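Local coordinates for protein 11S globulin (Wrightia tinctoria, PDB 5WXU) that probably serves as a seed storage protein, built as a hexamer of subunits with disulfide-linked acidic and basic chains, and binds the plant hormone auxin, at residues A161-I166 / R327-S332; Y200-N205 / N223-P228; C291-K296 / L323-K328. All coordinates share one frame; numbering follows the deposited sequence. Where two conformers were deposited one is given.

Contact 1: residues A161-I166 / R327-S332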
loop_
_atom_site.group_PDB
_atom_site.type_symbol
_atom_site.label_atom_id
_atom_site.label_comp_id
_atom_site.label_asym_id
_atom_site.label_seq_id
_atom_site.Cartn_x
_atom_site.Cartn_y
_atom_site.Cartn_z
ATOM N N ALA B 161 -3.023 -10.612 20.572
ATOM C CA ALA B 161 -2.756 -11.077 19.253
ATOM C C ALA B 161 -1.316 -11.306 19.078
ATOM O O ALA B 161 -0.514 -10.341 19.221
ATOM C CB ALA B 161 -3.236 -10.024 18.216
ATOM N N LEU B 162 -0.928 -12.521 18.697
ATOM C CA LEU B 162 0.511 -12.818 18.492
ATOM C C LEU B 162 0.806 -13.512 17.184
ATOM O O LEU B 162 0.118 -14.453 16.805
ATOM C CB LEU B 162 0.984 -13.741 19.615
ATOM C CG LEU B 162 0.994 -13.134 21.033
ATOM C CD1 LEU B 162 1.332 -14.100 22.154
ATOM C CD2 LEU B 162 1.946 -11.982 21.100
ATOM N N PRO B 163 1.865 -13.103 16.469
ATOM C CA PRO B 163 2.263 -13.797 15.273
ATOM C C PRO B 163 2.837 -15.179 15.536
ATOM O O PRO B 163 3.410 -15.487 16.627
ATOM C CB PRO B 163 3.350 -12.881 14.667
ATOM C CG PRO B 163 3.122 -11.575 15.341
ATOM C CD PRO B 163 2.670 -11.893 16.686
ATOM N N ALA B 164 2.866 -15.941 14.451
ATOM C CA ALA B 164 3.643 -17.174 14.388
ATOM C C ALA B 164 5.104 -16.884 14.593
ATOM O O ALA B 164 5.629 -15.851 14.139
ATOM C CB ALA B 164 3.460 -17.926 13.063
ATOM N N GLY B 165 5.786 -17.803 15.296
ATOM C CA GLY B 165 7.219 -17.748 15.424
ATOM C C GLY B 165 7.737 -16.976 16.591
ATOM O O GLY B 165 8.949 -16.982 16.827
ATOM N N ILE B 166 6.851 -16.208 17.219
ATOM C CA ILE B 166 7.203 -15.288 18.272
ATOM C C ILE B 166 7.137 -16.034 19.636
ATOM O O ILE B 166 6.137 -16.628 19.973
ATOM C CB ILE B 166 6.262 -14.102 18.274
ATOM C CG1 ILE B 166 6.485 -13.308 16.965
ATOM C CG2 ILE B 166 6.403 -13.243 19.552
ATOM C CD1 ILE B 166 7.822 -12.605 16.843
ATOM N N ARG B 327 -4.139 -6.415 11.167
ATOM C CA ARG B 327 -4.077 -6.361 9.719
ATOM C C ARG B 327 -3.092 -7.368 9.164
ATOM O O ARG B 327 -3.406 -8.077 8.235
ATOM C CB ARG B 327 -3.656 -4.951 9.293
ATOM C CG ARG B 327 -3.525 -4.719 7.812
ATOM C CD ARG B 327 -4.854 -4.536 7.213
ATOM N NE ARG B 327 -4.793 -4.092 5.830
ATOM C CZ ARG B 327 -5.826 -4.171 4.998
ATOM N NH1 ARG B 327 -6.985 -4.676 5.412
ATOM N NH2 ARG B 327 -5.700 -3.771 3.742
ATOM N N LYS B 328 -1.929 -7.519 9.795
ATOM C CA LYS B 328 -0.872 -8.486 9.389
ATOM C C LYS B 328 -1.361 -9.918 9.651
ATOM O O LYS B 328 -1.161 -10.828 8.831
ATOM C CB LYS B 328 0.358 -8.226 10.275
ATOM C CG LYS B 328 1.531 -9.232 10.286
ATOM C CD LYS B 328 2.564 -8.821 11.357
ATOM C CE LYS B 328 3.628 -9.889 11.652
ATOM N NZ LYS B 328 4.632 -10.049 10.553
ATOM N N LEU B 329 -2.058 -10.075 10.761
ATOM C CA LEU B 329 -2.502 -11.406 11.204
ATOM C C LEU B 329 -3.745 -11.934 10.508
ATOM O O LEU B 329 -4.016 -13.142 10.567
ATOM C CB LEU B 329 -2.636 -11.428 12.723
ATOM C CG LEU B 329 -1.385 -11.144 13.551
ATOM C CD1 LEU B 329 -1.780 -11.398 15.000
ATOM C CD2 LEU B 329 -0.226 -12.032 13.092
ATOM N N GLN B 330 -4.529 -11.045 9.910
ATOM C CA GLN B 330 -5.787 -11.381 9.210
ATOM C C GLN B 330 -6.744 -12.095 10.183
ATOM O O GLN B 330 -7.351 -13.087 9.844
ATOM C CB GLN B 330 -5.509 -12.264 7.992
ATOM C CG GLN B 330 -4.405 -11.615 7.143
ATOM C CD GLN B 330 -4.421 -12.103 5.725
ATOM O OE1 GLN B 330 -4.704 -13.251 5.479
ATOM N NE2 GLN B 330 -4.082 -11.220 4.781
ATOM N N LEU B 331 -6.889 -11.510 11.361
ATOM C CA LEU B 331 -7.846 -11.978 12.379
ATOM C C LEU B 331 -8.595 -10.787 12.969
ATOM O O LEU B 331 -8.105 -9.615 12.910
ATOM C CB LEU B 331 -7.070 -12.715 13.472
ATOM C CG LEU B 331 -6.403 -14.033 13.071
ATOM C CD1 LEU B 331 -5.416 -14.414 14.164
ATOM C CD2 LEU B 331 -7.434 -15.150 12.940
ATOM N N SER B 332 -9.777 -11.098 13.539
ATOM C CA SER B 332 -10.636 -10.117 14.180
ATOM C C SER B 332 -11.243 -10.813 15.399
ATOM O O SER B 332 -11.282 -12.041 15.440
ATOM C CB SER B 332 -11.842 -9.757 13.271
ATOM O OG SER B 332 -11.548 -9.241 12.002
#
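Leu-329 carries most of this contact. Its CG lies anti to its own carbonyl carbon and beside the backbone N (chi1 -60°), and chi2 is extended at -173°. The two methyls are thereby spread along the backbone of 161-163. Leu-329 CD1 meets the CB of Ala-161 at 3.8 Å. Leu-329 CD1 also lies 4.0 Å from Leu-162 N. Leu-329 CD2 takes the other branch and sits 3.8 Å from the CA of Pro-163. Leu-329 CD2 also touches Pro-163 CB at 4.0 Å, the two side chains crossing obliquely.

Lys-328 adds a looser touch at the exposed border. Its CG is anti to the backbone N, and the chain runs extended until it bends at chi4 (72°). The outer methylene CE of Lys-328 then lies 4.1 Å from Pro-163 CG, and the two side chains cross at about a right angle.

Strand 158-162 belongs to the N-terminal cupin region and helix 325-329 to the C-terminal one. The contact thus joins the two halves of the bicupin fold of 11S globulins. It is apolar, with no hydrogen bond between the segments. Leu-162 points away from the helix, and its side chain packs on Met-102 and Ile-104 of the neighbouring strand.

Glu-190 touches Pro-163, Lys-328 and Leu-329 and accepts from Ala-164 N through OE1. After Leu-329 the chain leaves the helix at Gln-330 with positive phi. Pro-163 opens a type II turn to Ile-166, in which Gly-165 O accepts from Trp-348 NE1 of a neighbouring subunit.

Contact 2: residues Y200-N205 / N223-P228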
loop_
_atom_site.group_PDB
_atom_site.type_symbol
_atom_site.label_atom_id
_atom_site.label_comp_id
_atom_site.label_asym_id
_atom_site.label_seq_id
_atom_site.Cartn_x
_atom_site.Cartn_y
_atom_site.Cartn_z
ATOM N N TYR B 200 6.501 -25.226 20.504
ATOM C CA TYR B 200 7.920 -25.356 20.715
ATOM C C TYR B 200 8.236 -24.584 21.965
ATOM O O TYR B 200 8.206 -23.390 21.972
ATOM C CB TYR B 200 8.728 -24.888 19.491
ATOM C CG TYR B 200 8.723 -25.913 18.321
ATOM C CD1 TYR B 200 7.951 -27.109 18.364
ATOM C CD2 TYR B 200 9.497 -25.740 17.229
ATOM C CE1 TYR B 200 7.931 -27.999 17.303
ATOM C CE2 TYR B 200 9.458 -26.608 16.138
ATOM C CZ TYR B 200 8.712 -27.752 16.167
ATOM O OH TYR B 200 8.753 -28.673 15.094
ATOM N N PHE B 201 8.686 -25.291 23.015
ATOM C CA PHE B 201 8.931 -24.731 24.296
ATOM C C PHE B 201 10.427 -24.567 24.600
ATOM O O PHE B 201 11.245 -25.392 24.183
ATOM C CB PHE B 201 8.255 -25.629 25.380
ATOM C CG PHE B 201 6.790 -25.460 25.510
ATOM C CD1 PHE B 201 5.966 -26.219 24.772
ATOM C CD2 PHE B 201 6.221 -24.504 26.377
ATOM C CE1 PHE B 201 4.603 -26.077 24.867
ATOM C CE2 PHE B 201 4.868 -24.326 26.444
ATOM C CZ PHE B 201 4.060 -25.154 25.708
ATOM N N LEU B 202 10.783 -23.462 25.225
ATOM C CA LEU B 202 12.180 -23.178 25.679
ATOM C C LEU B 202 12.273 -23.629 27.137
ATOM O O LEU B 202 12.170 -22.851 28.070
ATOM C CB LEU B 202 12.531 -21.746 25.546
ATOM C CG LEU B 202 12.741 -21.304 24.078
ATOM C CD1 LEU B 202 11.553 -21.406 23.175
ATOM C CD2 LEU B 202 13.295 -19.890 24.106
ATOM N N GLY B 203 12.465 -24.921 27.286
ATOM C CA GLY B 203 12.263 -25.559 28.549
ATOM C C GLY B 203 11.110 -26.479 28.649
ATOM O O GLY B 203 10.283 -26.660 27.763
ATOM N N GLY B 204 11.001 -27.080 29.856
ATOM C CA GLY B 204 9.920 -27.984 30.149
ATOM C C GLY B 204 10.172 -29.429 29.877
ATOM O O GLY B 204 11.072 -29.770 29.131
ATOM N N ASN B 205 9.328 -30.286 30.460
ATOM C CA ASN B 205 9.348 -31.705 30.193
ATOM C C ASN B 205 8.003 -32.290 30.622
ATOM O O ASN B 205 7.356 -31.668 31.445
ATOM C CB ASN B 205 10.460 -32.276 31.057
ATOM C CG ASN B 205 11.119 -33.489 30.466
ATOM O OD1 ASN B 205 10.710 -34.042 29.425
ATOM N ND2 ASN B 205 12.200 -33.895 31.121
ATOM N N ASN B 223 6.985 -29.935 22.430
ATOM C CA ASN B 223 8.322 -30.363 22.714
ATOM C C ASN B 223 9.171 -29.241 23.329
ATOM O O ASN B 223 9.010 -28.063 22.992
ATOM C CB ASN B 223 8.911 -30.656 21.294
ATOM C CG ASN B 223 10.271 -31.278 21.307
ATOM O OD1 ASN B 223 10.503 -32.260 22.041
ATOM N ND2 ASN B 223 11.205 -30.740 20.459
ATOM N N ASN B 224 10.085 -29.599 24.235
ATOM C CA ASN B 224 11.143 -28.748 24.688
ATOM C C ASN B 224 12.243 -28.730 23.599
ATOM O O ASN B 224 12.927 -29.762 23.352
ATOM C CB ASN B 224 11.747 -29.279 26.014
ATOM C CG ASN B 224 12.932 -28.489 26.501
ATOM O OD1 ASN B 224 13.527 -27.682 25.795
ATOM N ND2 ASN B 224 13.327 -28.734 27.787
ATOM N N VAL B 225 12.416 -27.596 22.939
ATOM C CA VAL B 225 13.348 -27.522 21.778
ATOM C C VAL B 225 14.808 -27.772 22.041
ATOM O O VAL B 225 15.568 -28.027 21.072
ATOM C CB VAL B 225 13.254 -26.141 20.997
ATOM C CG1 VAL B 225 11.882 -25.937 20.502
ATOM C CG2 VAL B 225 13.777 -24.956 21.714
ATOM N N PHE B 226 15.214 -27.731 23.328
ATOM C CA PHE B 226 16.582 -27.975 23.695
ATOM C C PHE B 226 16.882 -29.463 23.794
ATOM O O PHE B 226 18.021 -29.845 23.634
ATOM C CB PHE B 226 16.907 -27.313 25.027
ATOM C CG PHE B 226 16.770 -25.810 25.020
ATOM C CD1 PHE B 226 17.538 -25.052 24.176
ATOM C CD2 PHE B 226 15.836 -25.164 25.842
ATOM C CE1 PHE B 226 17.395 -23.679 24.132
ATOM C CE2 PHE B 226 15.684 -23.795 25.802
ATOM C CZ PHE B 226 16.510 -23.045 24.980
ATOM N N GLN B 227 15.853 -30.281 24.000
ATOM C CA GLN B 227 16.023 -31.727 24.097
ATOM C C GLN B 227 16.646 -32.417 22.892
ATOM O O GLN B 227 17.481 -33.281 23.087
ATOM C CB GLN B 227 14.693 -32.413 24.505
ATOM C CG GLN B 227 14.406 -32.100 25.964
ATOM C CD GLN B 227 13.132 -32.720 26.514
ATOM O OE1 GLN B 227 12.414 -33.411 25.813
ATOM N NE2 GLN B 227 12.926 -32.572 27.838
ATOM N N PRO B 228 16.225 -32.085 21.649
ATOM C CA PRO B 228 16.814 -32.815 20.479
ATOM C C PRO B 228 18.160 -32.353 20.031
ATOM O O PRO B 228 18.542 -32.626 18.909
ATOM C CB PRO B 228 15.763 -32.612 19.383
ATOM C CG PRO B 228 15.016 -31.374 19.769
ATOM C CD PRO B 228 14.960 -31.399 21.279
#
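Asn-224 has its CG anti to the backbone N (chi1 176°) and its amide turned by a small chi2 of -14°. This sets OD1 and ND2 against the backbone of Gly-203 and Gly-204. Asn-224 OD1 accepts from Phe-226 N at 3.0 Å, an Asx turn at the end of the parallel strands 198-201 and 221-224. Tyr-200 pairs with Asn-223 and Phe-201 with Asn-224. Phe-201 N donates to Asn-223 O at 2.8 Å, and Val-225 N to Phe-201 O at 2.8 Å, both nearly along the C=O axis.

Asn-224 ND2 meets an in-plane lone pair of Gly-204 O at 2.8 Å and also donates to Leu-248 O. OD1 receives a weak bond from Gly-203 N. An alanine here would lose these amide bonds and would probably loosen both the turn and the backbone of the two glycines.

Val-225 CG1 presses on Tyr-200 CB at 3.5 Å, while Tyr-200 OH bonds to Ser-370 of a neighbouring subunit. Phe-226 CE2 lies 3.8 Å from Leu-202 CB. Asn-205 ND2 donates to Ser-250 O, and Gln-227 NE2 also donates to Gln-249 O. Gln-227 NE2 reaches Asn-205 OD1 at 3.1 Å from above the carbonyl plane, about 80° out of it.

Contact 3: residues C291-K296 / L323-K328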
loop_
_atom_site.group_PDB
_atom_site.type_symbol
_atom_site.label_atom_id
_atom_site.label_comp_id
_atom_site.label_asym_id
_atom_site.label_seq_id
_atom_site.Cartn_x
_atom_site.Cartn_y
_atom_site.Cartn_z
ATOM N N CYS B 291 9.131 -1.832 17.672
ATOM C CA CYS B 291 9.382 -2.672 18.839
ATOM C C CYS B 291 8.287 -2.546 19.931
ATOM O O CYS B 291 8.152 -3.488 20.676
ATOM C CB CYS B 291 10.756 -2.369 19.373
ATOM S SG CYS B 291 12.074 -2.799 18.250
ATOM N N THR B 292 7.438 -1.520 19.800
ATOM C CA THR B 292 6.374 -1.124 20.770
ATOM C C THR B 292 4.985 -1.480 20.372
ATOM O O THR B 292 4.082 -0.938 21.003
ATOM C CB THR B 292 6.257 0.474 20.916
ATOM O OG1 THR B 292 5.710 1.125 19.678
ATOM C CG2 THR B 292 7.547 0.993 21.388
ATOM N N VAL B 293 4.840 -2.223 19.287
ATOM C CA VAL B 293 3.521 -2.582 18.591
ATOM C C VAL B 293 2.574 -3.025 19.707
ATOM O O VAL B 293 2.987 -3.815 20.609
ATOM C CB VAL B 293 3.748 -3.636 17.473
ATOM C CG1 VAL B 293 4.493 -4.865 17.994
ATOM C CG2 VAL B 293 2.464 -4.173 16.821
ATOM N N ARG B 294 1.327 -2.518 19.666
ATOM C CA ARG B 294 0.304 -2.883 20.646
ATOM C C ARG B 294 -0.136 -4.309 20.314
ATOM O O ARG B 294 -0.381 -4.657 19.137
ATOM C CB ARG B 294 -0.883 -1.863 20.669
ATOM C CG ARG B 294 -2.147 -2.113 21.533
ATOM C CD ARG B 294 -3.165 -0.905 21.462
ATOM N NE ARG B 294 -4.518 -1.346 21.112
ATOM C CZ ARG B 294 -5.349 -0.707 20.294
ATOM N NH1 ARG B 294 -5.074 0.446 19.728
ATOM N NH2 ARG B 294 -6.516 -1.255 20.039
ATOM N N ILE B 295 -0.274 -5.130 21.354
ATOM C CA ILE B 295 -0.572 -6.559 21.203
ATOM C C ILE B 295 -2.006 -6.925 21.658
ATOM O O ILE B 295 -2.550 -7.999 21.316
ATOM C CB ILE B 295 0.455 -7.347 22.026
ATOM C CG1 ILE B 295 1.827 -7.359 21.354
ATOM C CG2 ILE B 295 0.035 -8.754 22.303
ATOM C CD1 ILE B 295 1.815 -7.722 19.908
ATOM N N LYS B 296 -2.613 -6.045 22.419
ATOM C CA LYS B 296 -3.896 -6.407 23.005
ATOM C C LYS B 296 -4.837 -5.256 23.163
ATOM O O LYS B 296 -4.420 -4.103 23.144
ATOM C CB LYS B 296 -3.648 -7.015 24.393
ATOM C CG LYS B 296 -3.126 -6.062 25.408
ATOM C CD LYS B 296 -2.695 -6.882 26.612
ATOM C CE LYS B 296 -2.372 -6.047 27.804
ATOM N NZ LYS B 296 -3.542 -5.308 28.339
ATOM N N LEU B 323 -6.821 -2.262 16.415
ATOM C CA LEU B 323 -5.561 -2.836 16.813
ATOM C C LEU B 323 -4.772 -3.169 15.546
ATOM O O LEU B 323 -5.058 -4.136 14.870
ATOM C CB LEU B 323 -5.831 -4.128 17.635
ATOM C CG LEU B 323 -4.677 -4.981 18.168
ATOM C CD1 LEU B 323 -3.768 -4.121 19.004
ATOM C CD2 LEU B 323 -5.158 -6.218 18.871
ATOM N N PRO B 324 -3.683 -2.424 15.255
ATOM C CA PRO B 324 -3.026 -2.502 13.978
ATOM C C PRO B 324 -2.466 -3.818 13.571
ATOM O O PRO B 324 -2.563 -4.195 12.407
ATOM C CB PRO B 324 -1.889 -1.429 14.063
ATOM C CG PRO B 324 -2.305 -0.570 15.120
ATOM C CD PRO B 324 -3.272 -1.251 16.023
ATOM N N ILE B 325 -1.921 -4.563 14.535
ATOM C CA ILE B 325 -1.275 -5.874 14.241
ATOM C C ILE B 325 -2.252 -6.899 13.647
ATOM O O ILE B 325 -1.850 -7.810 12.936
ATOM C CB ILE B 325 -0.552 -6.440 15.483
ATOM C CG1 ILE B 325 0.433 -7.524 15.062
ATOM C CG2 ILE B 325 -1.515 -6.833 16.571
ATOM C CD1 ILE B 325 1.295 -8.013 16.228
ATOM N N LEU B 326 -3.533 -6.686 13.892
ATOM C CA LEU B 326 -4.551 -7.549 13.275
ATOM C C LEU B 326 -4.591 -7.521 11.775
ATOM O O LEU B 326 -4.971 -8.487 11.144
ATOM C CB LEU B 326 -5.935 -7.251 13.820
ATOM C CG LEU B 326 -6.189 -7.523 15.326
ATOM C CD1 LEU B 326 -7.586 -7.162 15.758
ATOM C CD2 LEU B 326 -5.867 -8.971 15.734
ATOM N N ARG B 327 -4.139 -6.415 11.167
ATOM C CA ARG B 327 -4.077 -6.361 9.719
ATOM C C ARG B 327 -3.092 -7.368 9.164
ATOM O O ARG B 327 -3.406 -8.077 8.235
ATOM C CB ARG B 327 -3.656 -4.951 9.293
ATOM C CG ARG B 327 -3.525 -4.719 7.812
ATOM C CD ARG B 327 -4.854 -4.536 7.213
ATOM N NE ARG B 327 -4.793 -4.092 5.830
ATOM C CZ ARG B 327 -5.826 -4.171 4.998
ATOM N NH1 ARG B 327 -6.985 -4.676 5.412
ATOM N NH2 ARG B 327 -5.700 -3.771 3.742
ATOM N N LYS B 328 -1.929 -7.519 9.795
ATOM C CA LYS B 328 -0.872 -8.486 9.389
ATOM C C LYS B 328 -1.361 -9.918 9.651
ATOM O O LYS B 328 -1.161 -10.828 8.831
ATOM C CB LYS B 328 0.358 -8.226 10.275
ATOM C CG LYS B 328 1.531 -9.232 10.286
ATOM C CD LYS B 328 2.564 -8.821 11.357
ATOM C CE LYS B 328 3.628 -9.889 11.652
ATOM N NZ LYS B 328 4.632 -10.049 10.553
HETATM O O HOH W 1 -0.883 -3.250 16.952
#
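Segment 291-296 starts in a short 3-10 turn and runs from Cys-291, disulfide-bonded to Cys-120, into strand 296-298 of the N-terminal cupin sheet. It passes segment 323-328, which holds most of helix 325-329 of the C-terminal cupin. The backbones stay apart: the CA atoms of Arg-294 and Leu-323 are 7.0 Å from each other. No direct hydrogen bond crosses the gap. One water spans it, donating to Arg-294 O at 2.6 Å and accepting from Ile-325 N at 2.9 Å.

Leu-323 has CG anti to the backbone N, which sends CD1 over one face of the Arg-294 guanidinium, 3.6 Å from NE. Leu-323 CD1 also lies 3.4 Å from Arg-294 O. Arg-294 is extended as far as CD and then bends at chi3 (128°). Its NE makes a weak, in-plane bond to Lys-296 O, and NH2 forms a salt bridge with Glu-297.

Ile-325 has CG1 anti to the backbone N, and its CD1 meets Ile-295 CD1 at 3.7 Å. The CB of Ile-295 points away from the helix, but chi1 and chi2 carry the methyl back. Val-293 CG2 approaches Ile-325 CB at 4.0 Å, the side chains crossing at about a right angle.

Arg-294 also faces Arg-294 of a neighbouring subunit. Glu-297 would probably offset part of that like charge, while the leucine methyl takes a guanidinium face and leaves the in-plane N-H groups to polar partners.

How the contacts relate
From the N terminus, contact 1 opens first, at 161-166. Contact 2 closes a short loop between 200-205 and 223-228, inside the long span of contact 1 and where a neighbouring subunit packs. Contact 3 opens within the same span, at 291-296, which begins with the disulfide cysteine Cys-291. It closes at 323-328, and contact 1 closes at 327-332. The two end on the same stretch and share Arg-327 and Lys-328. Ala-161 N lies 2.8 Å from Ile-295 O, a probable hydrogen bond joining them directly. Contact 1 joins the two cupin regions. Contact 3 holds the lead-in to strand 296-298 of the N-terminal sheet against the C-terminal helix. Contact 2 stays within the N-terminal half.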